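Local coordinates for MSHA biogenesis protein MshE (Vibrio cholerae, PDB 5HTL), which binds the bacterial second messenger cyclic di-GMP through its MshEN domain and probably takes part, as a GspE-like ATPase, in building MSHA pili, at residues A[7-13]-A[57-62]; A[64-70]-A[130-136]; A[81-86]-A[121-125]. The contacts are given in a common frame with arbitrary orientation. Numbering follows the deposited sequence.

Contact 1. Residues A[7-13]-A[57-62]. With C2E (9,9'-[(2R,3R,3aS,5S,7aR,9R,10R,10aS,12S,14aR)-3,5,10,12-tetrahydroxy-5,12-dioxidooctahydro-2H,7H-difuro[3,2-d:3',2'-j][1,3,7,9,2,8]tetraoxadiphosphacyclododecine-2,9-diyl]bis(2-amino-1,9-dihydro-6H-purin-6-one)), chain C.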
loop_
_atom_site.group_PDB
_atom_site.type_symbol
_atom_site.label_atom_id
_atom_site.label_comp_id
_atom_site.label_asym_id
_atom_site.label_seq_id
_atom_site.Cartn_x
_atom_site.Cartn_y
_atom_site.Cartn_z
ATOM N N ARG A 7 3.307 7.384 8.144
ATOM C CA ARG A 7 4.322 6.353 8.115
ATOM C C ARG A 7 5.285 6.603 9.265
ATOM O O ARG A 7 5.307 7.701 9.834
ATOM C CB ARG A 7 5.080 6.476 6.802
ATOM C CG ARG A 7 5.779 7.817 6.692
ATOM C CD ARG A 7 6.186 8.144 5.275
ATOM N NE ARG A 7 5.014 8.496 4.485
ATOM C CZ ARG A 7 5.064 9.024 3.270
ATOM N NH1 ARG A 7 6.239 9.269 2.702
ATOM N NH2 ARG A 7 3.938 9.321 2.631
ATOM N N LYS A 8 6.074 5.595 9.609
ATOM C CA LYS A 8 7.178 5.806 10.527
ATOM C C LYS A 8 8.256 6.513 9.714
ATOM O O LYS A 8 8.536 6.112 8.589
ATOM C CB LYS A 8 7.693 4.470 11.044
ATOM C CG LYS A 8 8.848 4.602 12.005
ATOM C CD LYS A 8 9.399 3.246 12.374
ATOM C CE LYS A 8 10.496 3.408 13.389
ATOM N NZ LYS A 8 9.971 4.027 14.642
ATOM N N ARG A 9 8.866 7.567 10.245
ATOM C CA ARG A 9 9.845 8.271 9.422
ATOM C C ARG A 9 11.081 7.415 9.160
ATOM O O ARG A 9 11.445 6.545 9.963
ATOM C CB ARG A 9 10.177 9.664 9.960
ATOM C CG ARG A 9 10.799 9.682 11.311
ATOM C CD ARG A 9 10.891 11.106 11.824
ATOM N NE ARG A 9 11.610 11.137 13.083
ATOM C CZ ARG A 9 11.862 12.243 13.768
ATOM N NH1 ARG A 9 11.448 13.420 13.314
ATOM N NH2 ARG A 9 12.525 12.166 14.905
ATOM N N LEU A 10 11.709 7.653 8.017
ATOM C CA LEU A 10 12.698 6.731 7.481
ATOM C C LEU A 10 13.940 6.595 8.346
ATOM O O LEU A 10 14.422 5.486 8.536
ATOM C CB LEU A 10 13.072 7.119 6.044
ATOM C CG LEU A 10 14.012 6.144 5.341
ATOM C CD1 LEU A 10 13.343 4.792 5.171
ATOM C CD2 LEU A 10 14.441 6.720 4.004
ATOM N N GLY A 11 14.449 7.706 8.882
ATOM C CA GLY A 11 15.623 7.657 9.741
ATOM C C GLY A 11 15.428 6.731 10.930
ATOM O O GLY A 11 16.227 5.816 11.149
ATOM N N ASP A 12 14.360 6.957 11.692
ATOM C CA ASP A 12 14.063 6.127 12.853
ATOM C C ASP A 12 13.891 4.668 12.477
ATOM O O ASP A 12 14.336 3.788 13.205
ATOM C CB ASP A 12 12.813 6.637 13.572
ATOM C CG ASP A 12 13.013 8.009 14.187
ATOM O OD1 ASP A 12 14.150 8.316 14.608
ATOM O OD2 ASP A 12 12.031 8.776 14.244
ATOM N N LEU A 13 13.262 4.409 11.336
ATOM C CA LEU A 13 13.092 3.039 10.870
ATOM C C LEU A 13 14.453 2.375 10.641
ATOM O O LEU A 13 14.697 1.246 11.077
ATOM C CB LEU A 13 12.256 3.035 9.580
ATOM C CG LEU A 13 11.880 1.704 8.925
ATOM C CD1 LEU A 13 10.657 1.903 8.057
ATOM C CD2 LEU A 13 12.996 1.180 8.061
ATOM N N PHE A 57 13.689 -0.812 2.475
ATOM C CA PHE A 57 13.126 -0.126 3.634
ATOM C C PHE A 57 12.087 0.937 3.308
ATOM O O PHE A 57 11.196 1.185 4.121
ATOM C CB PHE A 57 14.230 0.346 4.588
ATOM C CG PHE A 57 14.905 -0.792 5.274
ATOM C CD1 PHE A 57 14.293 -1.413 6.341
ATOM C CD2 PHE A 57 16.097 -1.297 4.806
ATOM C CE1 PHE A 57 14.887 -2.487 6.970
ATOM C CE2 PHE A 57 16.690 -2.384 5.421
ATOM C CZ PHE A 57 16.081 -2.974 6.500
ATOM N N LEU A 58 12.167 1.533 2.119
ATOM C CA LEU A 58 11.055 2.347 1.625
ATOM C C LEU A 58 9.820 1.461 1.478
ATOM O O LEU A 58 8.720 1.841 1.872
ATOM C CB LEU A 58 11.404 2.984 0.281
ATOM C CG LEU A 58 12.281 4.231 0.335
ATOM C CD1 LEU A 58 12.660 4.688 -1.071
ATOM C CD2 LEU A 58 11.578 5.348 1.095
ATOM N N ALA A 59 10.010 0.260 0.939
ATOM C CA ALA A 59 8.909 -0.688 0.815
ATOM C C ALA A 59 8.300 -1.014 2.178
ATOM O O ALA A 59 7.080 -1.023 2.339
ATOM C CB ALA A 59 9.358 -1.950 0.105
ATOM N N GLN A 60 9.140 -1.278 3.170
ATOM C CA GLN A 60 8.628 -1.536 4.511
ATOM C C GLN A 60 7.893 -0.312 5.076
ATOM O O GLN A 60 6.788 -0.427 5.610
ATOM C CB GLN A 60 9.772 -1.955 5.438
ATOM C CG GLN A 60 9.334 -2.222 6.863
ATOM C CD GLN A 60 10.428 -2.859 7.699
ATOM O OE1 GLN A 60 11.450 -3.298 7.173
ATOM N NE2 GLN A 60 10.213 -2.921 9.008
ATOM N N GLN A 61 8.511 0.857 4.954
ATOM C CA GLN A 61 7.901 2.099 5.428
ATOM C C GLN A 61 6.512 2.352 4.850
ATOM O O GLN A 61 5.584 2.761 5.563
ATOM C CB GLN A 61 8.801 3.282 5.086
ATOM C CG GLN A 61 8.250 4.597 5.611
ATOM C CD GLN A 61 8.976 5.811 5.081
ATOM O OE1 GLN A 61 9.227 5.924 3.878
ATOM N NE2 GLN A 61 9.311 6.736 5.979
ATOM N N LEU A 62 6.375 2.138 3.542
ATOM C CA LEU A 62 5.139 2.422 2.829
ATOM C C LEU A 62 4.161 1.248 2.781
ATOM O O LEU A 62 3.089 1.358 2.177
ATOM C CB LEU A 62 5.474 2.885 1.415
ATOM C CG LEU A 62 6.394 4.111 1.359
ATOM C CD1 LEU A 62 6.736 4.442 -0.099
ATOM C CD2 LEU A 62 5.735 5.296 2.085
HETATM P P1 C2E C . 9.540 10.532 6.063
HETATM O O2P C2E C . 10.387 9.308 6.312
HETATM O O1P C2E C . 8.252 10.519 6.858
HETATM O "O5'" C2E C . 10.409 11.803 6.420
HETATM C "C5'" C2E C . 10.046 13.136 6.192
HETATM C "C4'" C2E C . 11.127 14.098 6.374
HETATM O "O4'" C2E C . 11.584 14.091 7.693
HETATM C "C3'" C2E C . 12.324 13.763 5.527
HETATM O "O3'" C2E C . 12.267 14.467 4.310
HETATM C "C2'" C2E C . 13.419 14.077 6.334
HETATM O "O2'" C2E C . 13.876 15.419 6.058
HETATM C "C1'" C2E C . 12.973 13.954 7.743
HETATM N N9 C2E C . 13.262 12.656 8.270
HETATM C C8 C2E C . 13.185 11.387 7.877
HETATM N N7 C2E C . 13.593 10.646 8.915
HETATM C C5 C2E C . 13.919 11.468 9.956
HETATM C C6 C2E C . 14.383 11.195 11.248
HETATM O O6 C2E C . 14.596 9.926 11.649
HETATM N N1 C2E C . 14.628 12.214 12.081
HETATM C C2 C2E C . 14.413 13.470 11.681
HETATM N N2 C2E C . 14.694 14.513 12.617
HETATM N N3 C2E C . 13.962 13.786 10.447
HETATM C C4 C2E C . 13.704 12.805 9.553
HETATM P P11 C2E C . 12.764 13.802 2.951
HETATM O O21 C2E C . 12.780 14.839 1.840
HETATM O O11 C2E C . 14.169 13.324 3.174
HETATM O O5A C2E C . 11.931 12.532 2.593
HETATM C C5A C2E C . 10.542 12.602 2.313
HETATM C C4A C2E C . 9.831 11.350 2.335
HETATM O O4A C2E C . 10.264 10.505 1.214
HETATM C C3A C2E C . 10.117 10.541 3.540
HETATM O O3A C2E C . 9.124 10.639 4.541
HETATM C C2A C2E C . 10.247 9.148 3.066
HETATM O O2A C2E C . 9.065 8.453 3.059
HETATM C C1A C2E C . 10.724 9.252 1.662
HETATM N N91 C2E C . 12.160 9.240 1.415
HETATM C C81 C2E C . 13.163 9.640 2.220
HETATM N N71 C2E C . 14.338 9.496 1.582
HETATM C C51 C2E C . 14.086 9.004 0.345
HETATM C C61 C2E C . 14.860 8.654 -0.767
HETATM O O61 C2E C . 16.238 8.784 -0.771
HETATM N N11 C2E C . 14.261 8.183 -1.859
HETATM C C21 C2E C . 12.940 8.045 -1.911
HETATM N N21 C2E C . 12.407 7.533 -3.110
HETATM N N31 C2E C . 12.149 8.371 -0.882
HETATM C C41 C2E C . 12.709 8.852 0.248
HETATM O O HOH W 1 5.812 3.027 8.361
#
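Ligand recognition often turns on a single side chain that serves protein and ligand at once, and Gln61 is an example. Its extended chain (chi1 and chi2 both t) reaches from helix 51-62 to the residues just before helix 10-16. There Gln61 NE2 donates to Lys8 O (2.8 Å) and to the phosphate oxygen O2P of C2E (2.8 Å), while Gln61 OE1 accepts from the C2E ribose hydroxyl O2A (2.7 Å). Leu10 N, 3.3 Å from Gln61 NE2, is a second donor to O2P at 2.7 Å, so two donors converge on one oxygen.

Arg7 bends at chi1 and chi3 (both p), which sets its guanidinium over Leu62 CD2 (4.0 Å from Arg7 CZ), and its NH1 donates a hydrogen bond to O2A of C2E (3.0 Å); its NH2 forms a salt bridge with Glu116 of the second subunit. Arg9 instead runs straight out beyond chi1, held by a salt bridge from its NE to Asp12 OD2 (2.7 Å), and N1 of a guanine lies over one face of its guanidinium. Gly11 N donates to N7 of that base (3.1 Å); a CB here would collide with O6. Leu13 CD2 packs on Phe57 CD1 (3.4 Å).

With Gln32, Leu39 and Gly40 also bonding C2E, this is the paired arrangement of the tandem MshEN motifs, in which Arg-Leu-Gly openings and closing glutamines form the cyclic di-GMP site.

Contact 2. Residues A[64-70]-A[130-136]. With C2E (9,9'-[(2R,3R,3aS,5S,7aR,9R,10R,10aS,12S,14aR)-3,5,10,12-tetrahydroxy-5,12-dioxidooctahydro-2H,7H-difuro[3,2-d:3',2'-j][1,3,7,9,2,8]tetraoxadiphosphacyclododecine-2,9-diyl]bis(2-amino-1,9-dihydro-6H-purin-6-one)), chain D.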
loop_
_atom_site.group_PDB
_atom_site.type_symbol
_atom_site.label_atom_id
_atom_site.label_comp_id
_atom_site.label_asym_id
_atom_site.label_seq_id
_atom_site.Cartn_x
_atom_site.Cartn_y
_atom_site.Cartn_z
ATOM N N LEU A 64 4.370 -1.806 1.253
ATOM C CA LEU A 64 4.122 -2.312 -0.088
ATOM C C LEU A 64 5.229 -3.274 -0.452
ATOM O O LEU A 64 6.275 -3.295 0.196
ATOM C CB LEU A 64 3.960 -1.177 -1.097
ATOM C CG LEU A 64 5.038 -0.110 -1.172
ATOM C CD1 LEU A 64 6.282 -0.602 -1.919
ATOM C CD2 LEU A 64 4.495 1.188 -1.805
ATOM N N PRO A 65 5.000 -4.098 -1.476
ATOM C CA PRO A 65 6.056 -5.044 -1.821
ATOM C C PRO A 65 7.054 -4.513 -2.840
ATOM O O PRO A 65 6.716 -3.681 -3.692
ATOM C CB PRO A 65 5.288 -6.209 -2.445
ATOM C CG PRO A 65 4.073 -5.609 -2.992
ATOM C CD PRO A 65 3.730 -4.409 -2.150
ATOM N N VAL A 66 8.274 -5.032 -2.767
ATOM C CA VAL A 66 9.257 -4.896 -3.829
ATOM C C VAL A 66 8.985 -5.991 -4.852
ATOM O O VAL A 66 8.763 -7.149 -4.477
ATOM C CB VAL A 66 10.686 -5.098 -3.288
ATOM C CG1 VAL A 66 11.700 -4.982 -4.404
ATOM C CG2 VAL A 66 10.990 -4.111 -2.179
ATOM N N ILE A 67 8.978 -5.647 -6.134
ATOM C CA ILE A 67 8.893 -6.683 -7.160
ATOM C C ILE A 67 10.169 -6.760 -7.973
ATOM O O ILE A 67 10.912 -5.780 -8.087
ATOM C CB ILE A 67 7.681 -6.493 -8.119
ATOM C CG1 ILE A 67 7.759 -5.165 -8.876
ATOM C CG2 ILE A 67 6.378 -6.621 -7.331
ATOM C CD1 ILE A 67 6.861 -5.123 -10.099
ATOM N N ASP A 68 10.421 -7.948 -8.509
ATOM C CA ASP A 68 11.459 -8.119 -9.512
ATOM C C ASP A 68 10.787 -7.967 -10.866
ATOM O O ASP A 68 10.261 -8.932 -11.426
ATOM C CB ASP A 68 12.097 -9.500 -9.389
ATOM C CG ASP A 68 13.197 -9.727 -10.402
ATOM O OD1 ASP A 68 13.422 -8.855 -11.274
ATOM O OD2 ASP A 68 13.834 -10.801 -10.334
ATOM N N LEU A 69 10.816 -6.755 -11.399
ATOM C CA LEU A 69 10.095 -6.454 -12.619
ATOM C C LEU A 69 10.693 -7.162 -13.852
ATOM O O LEU A 69 10.025 -7.317 -14.869
ATOM C CB LEU A 69 10.029 -4.937 -12.789
ATOM C CG LEU A 69 9.180 -4.374 -13.916
ATOM C CD1 LEU A 69 7.755 -4.932 -13.890
ATOM C CD2 LEU A 69 9.176 -2.853 -13.817
ATOM N N SER A 70 11.932 -7.629 -13.737
ATOM C CA SER A 70 12.568 -8.365 -14.832
ATOM C C SER A 70 11.952 -9.752 -15.010
ATOM O O SER A 70 12.119 -10.396 -16.049
ATOM C CB SER A 70 14.069 -8.507 -14.587
ATOM O OG SER A 70 14.345 -9.522 -13.638
ATOM N N VAL A 130 3.371 -0.872 -6.101
ATOM C CA VAL A 130 4.510 -1.704 -5.757
ATOM C C VAL A 130 5.764 -0.947 -6.175
ATOM O O VAL A 130 5.704 -0.037 -7.000
ATOM C CB VAL A 130 4.443 -3.099 -6.429
ATOM C CG1 VAL A 130 3.129 -3.816 -6.083
ATOM C CG2 VAL A 130 4.595 -2.997 -7.929
ATOM N N ILE A 131 6.890 -1.282 -5.573
ATOM C CA ILE A 131 8.144 -0.613 -5.893
ATOM C C ILE A 131 9.065 -1.535 -6.708
ATOM O O ILE A 131 9.110 -2.757 -6.485
ATOM C CB ILE A 131 8.834 -0.067 -4.600
ATOM C CG1 ILE A 131 10.000 0.865 -4.946
ATOM C CG2 ILE A 131 9.298 -1.192 -3.693
ATOM C CD1 ILE A 131 10.567 1.604 -3.739
ATOM N N ALA A 132 9.774 -0.955 -7.670
ATOM C CA ALA A 132 10.779 -1.694 -8.423
ATOM C C ALA A 132 11.989 -0.791 -8.611
ATOM O O ALA A 132 11.861 0.430 -8.570
ATOM C CB ALA A 132 10.210 -2.124 -9.773
ATOM N N PRO A 133 13.177 -1.380 -8.809
ATOM C CA PRO A 133 14.339 -0.546 -9.134
ATOM C C PRO A 133 14.143 0.254 -10.417
ATOM O O PRO A 133 13.523 -0.220 -11.381
ATOM C CB PRO A 133 15.462 -1.568 -9.322
ATOM C CG PRO A 133 15.018 -2.758 -8.530
ATOM C CD PRO A 133 13.535 -2.803 -8.657
ATOM N N GLU A 134 14.665 1.478 -10.427
ATOM C CA GLU A 134 14.499 2.357 -11.576
ATOM C C GLU A 134 15.029 1.737 -12.862
ATOM O O GLU A 134 14.400 1.863 -13.912
ATOM C CB GLU A 134 15.151 3.713 -11.305
ATOM C CG GLU A 134 14.779 4.794 -12.292
ATOM C CD GLU A 134 15.271 6.151 -11.834
ATOM O OE1 GLU A 134 14.677 6.705 -10.884
ATOM O OE2 GLU A 134 16.257 6.650 -12.411
ATOM N N LYS A 135 16.157 1.033 -12.774
ATOM C CA LYS A 135 16.735 0.391 -13.958
ATOM C C LYS A 135 15.745 -0.601 -14.547
ATOM O O LYS A 135 15.565 -0.664 -15.763
ATOM C CB LYS A 135 18.043 -0.322 -13.612
ATOM C CG LYS A 135 18.777 -0.885 -14.833
ATOM C CD LYS A 135 20.026 -1.669 -14.438
ATOM C CE LYS A 135 20.867 -2.052 -15.657
ATOM N NZ LYS A 135 22.064 -2.869 -15.285
ATOM N N GLN A 136 15.071 -1.355 -13.685
ATOM C CA GLN A 136 14.080 -2.316 -14.158
ATOM C C GLN A 136 12.855 -1.673 -14.785
ATOM O O GLN A 136 12.302 -2.207 -15.750
ATOM C CB GLN A 136 13.657 -3.245 -13.033
ATOM C CG GLN A 136 14.754 -4.196 -12.612
ATOM C CD GLN A 136 14.230 -5.266 -11.700
ATOM O OE1 GLN A 136 13.138 -5.130 -11.149
ATOM N NE2 GLN A 136 14.995 -6.339 -11.530
HETATM P P1 C2E D . 1.741 -6.343 1.110
HETATM O O2P C2E D . 1.705 -7.855 0.954
HETATM O O1P C2E D . 1.276 -5.518 -0.069
HETATM O "O5'" C2E D . 0.800 -5.983 2.321
HETATM C "C5'" C2E D . 0.653 -4.680 2.836
HETATM C "C4'" C2E D . -0.014 -4.619 4.139
HETATM O "O4'" C2E D . -1.358 -4.990 4.040
HETATM C "C3'" C2E D . 0.592 -5.573 5.138
HETATM O "O3'" C2E D . 1.552 -4.889 5.930
HETATM C "C2'" C2E D . -0.506 -6.068 5.856
HETATM O "O2'" C2E D . -0.784 -5.257 7.022
HETATM C "C1'" C2E D . -1.668 -6.054 4.922
HETATM N N9 C2E D . -1.763 -7.256 4.131
HETATM C C8 C2E D . -0.929 -8.216 3.699
HETATM N N7 C2E D . -1.664 -9.019 2.918
HETATM C C5 C2E D . -2.939 -8.550 2.824
HETATM C C6 C2E D . -4.063 -9.014 2.127
HETATM O O6 C2E D . -4.043 -10.105 1.316
HETATM N N1 C2E D . -5.202 -8.320 2.241
HETATM C C2 C2E D . -5.251 -7.216 3.001
HETATM N N2 C2E D . -6.498 -6.546 3.078
HETATM N N3 C2E D . -4.208 -6.727 3.691
HETATM C C4 C2E D . -3.022 -7.378 3.626
HETATM P P11 C2E D . 2.849 -5.625 6.494
HETATM O O21 C2E D . 3.546 -4.726 7.503
HETATM O O11 C2E D . 2.392 -6.921 7.063
HETATM O O5A C2E D . 3.786 -5.993 5.285
HETATM C C5A C2E D . 4.315 -5.037 4.382
HETATM C C4A C2E D . 4.869 -5.602 3.184
HETATM O O4A C2E D . 6.010 -6.431 3.553
HETATM C C3A C2E D . 3.937 -6.520 2.486
HETATM O O3A C2E D . 3.225 -5.865 1.463
HETATM C C2A C2E D . 4.781 -7.617 1.996
HETATM O O2A C2E D . 5.316 -7.327 0.762
HETATM C C1A C2E D . 5.870 -7.722 3.009
HETATM N N91 C2E D . 5.698 -8.660 4.122
HETATM C C81 C2E D . 4.590 -8.926 4.835
HETATM N N71 C2E D . 4.884 -9.823 5.784
HETATM C C51 C2E D . 6.201 -10.136 5.678
HETATM C C61 C2E D . 7.082 -10.976 6.368
HETATM O O61 C2E D . 6.662 -11.751 7.435
HETATM N N11 C2E D . 8.357 -11.032 5.977
HETATM C C21 C2E D . 8.803 -10.291 4.959
HETATM N N21 C2E D . 10.160 -10.401 4.600
HETATM N N31 C2E D . 8.008 -9.470 4.270
HETATM C C41 C2E D . 6.709 -9.383 4.624
#
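Ile67 lies across two residues of the 130-136 segment, its CD1 3.8 Å from Val130 CG2 and its CG1 4.0 Å from Ala132 CB. The overlap illustrates how a mixed sheet can be widened by an irregular segment: residues 65-67 run parallel to the edge strand 126-131 and join it through a single beta bridge between Val66 and Ile131. Ile131 N donates to Pro65 O (3.1 Å), and Ile131 O accepts from Ile67 N (2.9 Å), the pattern of a parallel pair.

Leu64 CD1 and Val66 CG2 reach Ile131 CG2 at 3.5 and 3.7 Å, and helix 51-62 covers this side through Leu55. Ile67 and Leu69 meet Ile95 of strand 92-98. Pro65 puts CB 3.4 Å from O2A of a C2E molecule whose hydrogen-bonding partners include Gln61 and Leu10 of the second subunit, so the added segment lies at the dimer's ligand site.

Past the bridge, backbone pairing gives way to the Gln136 side chain: its OE1 accepts from Leu69 N (2.8 Å), and its NE2 donates to Asp68 OD1 (3.0 Å), the oxygen to which Ser70 OG also donates a hydrogen bond (2.6 Å).

Contact 3. Residues A[81-86]-A[121-125]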
loop_
_atom_site.group_PDB
_atom_site.type_symbol
_atom_site.label_atom_id
_atom_site.label_comp_id
_atom_site.label_asym_id
_atom_site.label_seq_id
_atom_site.Cartn_x
_atom_site.Cartn_y
_atom_site.Cartn_z
ATOM N N LEU A 81 -2.521 1.637 -21.011
ATOM C CA LEU A 81 -3.479 2.517 -20.352
ATOM C C LEU A 81 -2.832 3.829 -19.900
ATOM O O LEU A 81 -3.490 4.870 -19.815
ATOM C CB LEU A 81 -4.147 1.795 -19.183
ATOM C CG LEU A 81 -4.896 0.543 -19.646
ATOM C CD1 LEU A 81 -5.446 -0.267 -18.484
ATOM C CD2 LEU A 81 -6.010 0.890 -20.631
ATOM N N LEU A 82 -1.538 3.768 -19.604
ATOM C CA LEU A 82 -0.762 4.972 -19.347
ATOM C C LEU A 82 0.121 5.212 -20.562
ATOM O O LEU A 82 0.951 4.372 -20.903
ATOM C CB LEU A 82 0.099 4.765 -18.102
ATOM C CG LEU A 82 0.935 5.931 -17.582
ATOM C CD1 LEU A 82 0.030 7.061 -17.164
ATOM C CD2 LEU A 82 1.786 5.476 -16.407
ATOM N N PRO A 83 -0.064 6.350 -21.252
ATOM C CA PRO A 83 0.774 6.585 -22.431
ATOM C C PRO A 83 2.258 6.624 -22.065
ATOM O O PRO A 83 2.605 7.043 -20.951
ATOM C CB PRO A 83 0.303 7.957 -22.926
ATOM C CG PRO A 83 -1.094 8.092 -22.388
ATOM C CD PRO A 83 -1.059 7.414 -21.051
ATOM N N GLU A 84 3.103 6.196 -22.999
ATOM C CA GLU A 84 4.532 6.082 -22.761
ATOM C C GLU A 84 5.162 7.366 -22.233
ATOM O O GLU A 84 5.998 7.320 -21.333
ATOM C CB GLU A 84 5.260 5.631 -24.025
ATOM C CG GLU A 84 6.737 5.347 -23.786
ATOM C CD GLU A 84 7.465 4.934 -25.040
ATOM O OE1 GLU A 84 6.788 4.655 -26.058
ATOM O OE2 GLU A 84 8.713 4.902 -25.013
ATOM N N VAL A 85 4.784 8.518 -22.786
ATOM C CA VAL A 85 5.403 9.756 -22.327
ATOM C C VAL A 85 5.134 10.019 -20.845
ATOM O O VAL A 85 5.998 10.527 -20.127
ATOM C CB VAL A 85 4.990 10.986 -23.180
ATOM C CG1 VAL A 85 5.532 10.874 -24.598
ATOM C CG2 VAL A 85 3.485 11.165 -23.192
ATOM N N HIS A 86 3.951 9.644 -20.378
ATOM C CA HIS A 86 3.617 9.831 -18.971
ATOM C C HIS A 86 4.248 8.775 -18.077
ATOM O O HIS A 86 4.724 9.081 -16.987
ATOM C CB HIS A 86 2.107 9.893 -18.795
ATOM C CG HIS A 86 1.496 11.065 -19.494
ATOM N ND1 HIS A 86 1.768 12.360 -19.125
ATOM C CD2 HIS A 86 0.678 11.133 -20.571
ATOM C CE1 HIS A 86 1.121 13.186 -19.935
ATOM N NE2 HIS A 86 0.454 12.469 -20.817
ATOM N N GLN A 121 -4.073 11.502 -14.472
ATOM C CA GLN A 121 -3.820 10.901 -15.777
ATOM C C GLN A 121 -4.589 9.593 -15.985
ATOM O O GLN A 121 -4.916 9.232 -17.115
ATOM C CB GLN A 121 -2.320 10.654 -15.955
ATOM C CG GLN A 121 -1.916 10.083 -17.309
ATOM C CD GLN A 121 -2.210 11.020 -18.472
ATOM O OE1 GLN A 121 -2.056 12.236 -18.362
ATOM N NE2 GLN A 121 -2.639 10.451 -19.593
ATOM N N LEU A 122 -4.881 8.890 -14.896
ATOM C CA LEU A 122 -5.630 7.635 -14.972
ATOM C C LEU A 122 -6.885 7.731 -14.118
ATOM O O LEU A 122 -7.078 6.926 -13.210
ATOM C CB LEU A 122 -4.763 6.472 -14.475
ATOM C CG LEU A 122 -3.554 6.100 -15.327
ATOM C CD1 LEU A 122 -2.554 5.274 -14.511
ATOM C CD2 LEU A 122 -3.975 5.347 -16.570
ATOM N N PRO A 123 -7.754 8.721 -14.400
ATOM C CA PRO A 123 -8.915 8.903 -13.525
ATOM C C PRO A 123 -9.894 7.723 -13.633
ATOM O O PRO A 123 -9.870 6.982 -14.618
ATOM C CB PRO A 123 -9.552 10.194 -14.065
ATOM C CG PRO A 123 -9.181 10.220 -15.484
ATOM C CD PRO A 123 -7.795 9.641 -15.549
ATOM N N ASP A 124 -10.731 7.547 -12.619
ATOM C CA ASP A 124 -11.637 6.389 -12.542
ATOM C C ASP A 124 -10.961 5.013 -12.602
ATOM O O ASP A 124 -11.614 4.007 -12.881
ATOM C CB ASP A 124 -12.731 6.443 -13.606
ATOM C CG ASP A 124 -13.088 7.847 -14.004
ATOM O OD1 ASP A 124 -13.085 8.746 -13.135
ATOM O OD2 ASP A 124 -13.362 8.049 -15.205
ATOM N N TYR A 125 -9.656 4.976 -12.381
ATOM C CA TYR A 125 -9.011 3.751 -11.949
ATOM C C TYR A 125 -8.443 4.057 -10.581
ATOM O O TYR A 125 -7.947 5.163 -10.358
ATOM C CB TYR A 125 -7.875 3.355 -12.888
ATOM C CG TYR A 125 -8.300 2.674 -14.167
ATOM C CD1 TYR A 125 -8.780 1.368 -14.156
ATOM C CD2 TYR A 125 -8.186 3.320 -15.392
ATOM C CE1 TYR A 125 -9.156 0.733 -15.333
ATOM C CE2 TYR A 125 -8.559 2.693 -16.573
ATOM C CZ TYR A 125 -9.042 1.402 -16.537
ATOM O OH TYR A 125 -9.410 0.785 -17.714
HETATM O O HOH W 2 -4.051 7.792 -19.378
#
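A helix that leads back into a sheet needs a turn to reverse the chain. Here that turn belongs to a beta-alpha-beta unit of the MshEN domain, in which helix 112-121 connects the parallel strands 101-106 and 126-131. A type II beta turn from Leu122 to Tyr125, with Asp124 at positive phi and only a weak bond from Tyr125 N to Leu122 O, leads into the second strand.

Three residues carry most of the contact with 81-86: Gln121, Leu122 and Leu81. Gln121 swings round at chi2 (p) so that its side chain lies along the start of helix 84-90. Gln121 CG touches Leu82 CD1 (3.6 Å), Gln121 NE2 meets Pro83 CD (3.7 Å), and Gln121 OE1 sits over one face of the His86 ring, 3.5 Å from NE2 of that histidine.

The CA-to-CB bond of Leu122, the first residue to leave helical geometry, points toward 81-86. Leu122 CD1 packs 4.1 Å from Leu82 CD1, whereas Leu122 CD2 approaches Leu81 O to 3.3 Å. Leu102 and Ile104 of strand 101-106 take up the same leucine from the sheet.

Leu81 CD1, for its part, lies 4.4 Å from Tyr125 CZ, and both residues also rest on Leu102 and Arg97.

Direct hydrogen bonds are absent between the segments, and a water makes the polar link: it donates to Leu81 O (3.0 Å) and Gln121 O (2.8 Å) and accepts from Gln121 NE2 (3.0 Å).

In the fold
The three contacts follow a simple plan in which a helical N-terminal part packs against a part built on a three-stranded mixed sheet. Contact 1 closes first along the chain, on helices 10-16 and 51-62. Contact 2 opens just after helix 51-62, and contact 3 is nested within the loop that contact 2 closes. Contacts 1 and 2, with centres about 17 Å apart, touch directly: Ala59 O probably accepts a hydrogen bond from Leu64 N at 3.0 Å. Contact 3 lies at the other end of strand 126-131, across the chain's centre from contact 1, its centre about 19 Å from that of contact 2. Contacts 1 and 2 hold residues that touch C2E, whereas contact 3 joins parts away from the nucleotide.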